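Local structure of similar to yteR (Bacilus subtilis) (Clostridium acetobutylicum, 4WU0) at residues A[80-84]-A[98-102]. The protein is a family 105 glycoside hydrolase that probably hydrolyses unsaturated rhamnogalacturonan fragments derived from pectin. Numbering follows the deposited sequence.
Sequences GKILI and ALINL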
loop_
_atom_site.group_PDB
_atom_site.type_symbol
_atom_site.label_atom_id
_atom_site.label_comp_id
_atom_site.label_asym_id
_atom_site.label_seq_id
_atom_site.Cartn_x
_atom_site.Cartn_y
_atom_site.Cartn_z
ATOM N N GLY A 80 5.934 5.451 9.483
ATOM C CA GLY A 80 5.696 5.195 10.879
ATOM C C GLY A 80 5.467 3.720 11.200
ATOM O O GLY A 80 5.701 3.273 12.319
ATOM N N LYS A 81 4.968 2.952 10.242
ATOM C CA LYS A 81 4.726 1.537 10.483
ATOM C C LYS A 81 6.018 0.801 10.803
ATOM O O LYS A 81 6.076 0.063 11.787
ATOM C CB LYS A 81 4.041 0.897 9.294
ATOM C CG LYS A 81 2.702 1.520 8.958
ATOM C CD LYS A 81 2.258 1.053 7.599
ATOM C CE LYS A 81 0.923 1.628 7.197
ATOM N NZ LYS A 81 0.552 1.125 5.833
ATOM N N ILE A 82 7.063 0.977 9.986
ATOM C CA ILE A 82 8.335 0.346 10.340
ATOM C C ILE A 82 8.887 0.875 11.665
ATOM O O ILE A 82 9.560 0.137 12.390
ATOM C CB ILE A 82 9.376 0.410 9.196
ATOM C CG1 ILE A 82 10.560 -0.535 9.470
ATOM C CG2 ILE A 82 9.841 1.809 8.923
ATOM C CD1 ILE A 82 10.235 -2.038 9.364
ATOM N N LEU A 83 8.636 2.143 11.985
ATOM C CA LEU A 83 9.076 2.679 13.269
ATOM C C LEU A 83 8.410 1.972 14.458
ATOM O O LEU A 83 9.060 1.755 15.486
ATOM C CB LEU A 83 8.844 4.186 13.357
ATOM C CG LEU A 83 9.646 5.060 12.389
ATOM C CD1 LEU A 83 9.239 6.528 12.568
ATOM C CD2 LEU A 83 11.129 4.902 12.629
ATOM N N ILE A 84 7.135 1.603 14.321
ATOM C CA ILE A 84 6.471 0.807 15.348
ATOM C C ILE A 84 7.195 -0.509 15.532
ATOM O O ILE A 84 7.464 -0.939 16.663
ATOM C CB ILE A 84 4.975 0.606 15.047
ATOM C CG1 ILE A 84 4.269 1.954 15.089
ATOM C CG2 ILE A 84 4.323 -0.344 16.058
ATOM C CD1 ILE A 84 2.840 1.931 14.570
ATOM N N ALA A 98 10.085 9.789 17.329
ATOM C CA ALA A 98 9.744 9.983 15.922
ATOM C C ALA A 98 8.273 9.659 15.666
ATOM O O ALA A 98 7.577 10.366 14.930
ATOM C CB ALA A 98 10.666 9.127 15.026
ATOM N N LEU A 99 7.781 8.626 16.325
ATOM C CA LEU A 99 6.382 8.237 16.204
ATOM C C LEU A 99 5.461 9.311 16.772
ATOM O O LEU A 99 4.408 9.590 16.198
ATOM C CB LEU A 99 6.151 6.889 16.891
ATOM C CG LEU A 99 6.581 5.696 16.017
ATOM C CD1 LEU A 99 6.759 4.433 16.843
ATOM C CD2 LEU A 99 5.560 5.482 14.912
ATOM N N ILE A 100 5.860 9.911 17.891
ATOM C CA ILE A 100 5.092 11.000 18.481
ATOM C C ILE A 100 5.020 12.153 17.483
ATOM O O ILE A 100 3.974 12.784 17.321
ATOM C CB ILE A 100 5.715 11.464 19.810
ATOM C CG1 ILE A 100 5.437 10.415 20.884
ATOM C CG2 ILE A 100 5.168 12.827 20.237
ATOM C CD1 ILE A 100 6.391 10.486 22.062
ATOM N N ASN A 101 6.126 12.424 16.797
ATOM C CA ASN A 101 6.147 13.512 15.826
ATOM C C ASN A 101 5.204 13.240 14.659
ATOM O O ASN A 101 4.495 14.137 14.212
ATOM C CB ASN A 101 7.579 13.789 15.330
ATOM C CG ASN A 101 8.462 14.399 16.402
ATOM O OD1 ASN A 101 7.984 15.125 17.286
ATOM N ND2 ASN A 101 9.764 14.106 16.341
ATOM N N LEU A 102 5.168 12.002 14.164
ATOM C CA LEU A 102 4.256 11.673 13.089
ATOM C C LEU A 102 2.811 11.735 13.556
ATOM O O LEU A 102 1.949 12.233 12.842
ATOM C CB LEU A 102 4.548 10.268 12.543
ATOM C CG LEU A 102 5.894 10.122 11.833
ATOM C CD1 LEU A 102 6.139 8.644 11.529
ATOM C CD2 LEU A 102 5.967 10.950 10.542
#
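Leu99 reaches from helix 93-108 into the surface of helix 80-90, where Gly80, Leu83 and Ile84 receive it. Its CD2 comes 3.4 Å from Gly80 O, the nearest approach between the two segments. That oxygen already accepts the backbone hydrogen bond from Ile84 N, so the methyl lies beside a paired carbonyl. The same CD2 meets Ile84 CG1 at 3.8 Å, and the two side chains cross nearly at right angles. Leu99 CG packs on Leu83 CB at 3.8 Å. With CG anti to the carbonyl carbon (chi1 -80°), Leu99 points its branch at helix 80-90; chi2 of 162° then sets CD2 by Gly80 O and CD1 by Leu83 O.

The second close point is at Gly80. Gly80 has no side chain, and Leu102 CD1 lies directly over its CA at 3.5 Å, against bare backbone. Toward Ala98 the fit is looser. Leu83 CD1 sits 3.9 Å from Ala98 CB and equally far from Leu102 CD1, and Ile58 and Met54 also touch Leu83. On the far face of helix 93-108, Ile100 is exposed and Asn101 partly so, its ND2 hydrogen-bonded to Gly62 O.

The axes of the two short segments approach to 10.0 Å, with an angle of 147° between their directions. The two consecutive helices form one antiparallel hairpin, consistent with the (alpha/alpha)6-barrel of this clan. Phe138 of helix 129-146 also packs on Leu99. No hydrogen bond or salt bridge joins the segments, which implies that shape and burial of aliphatic groups hold this interface.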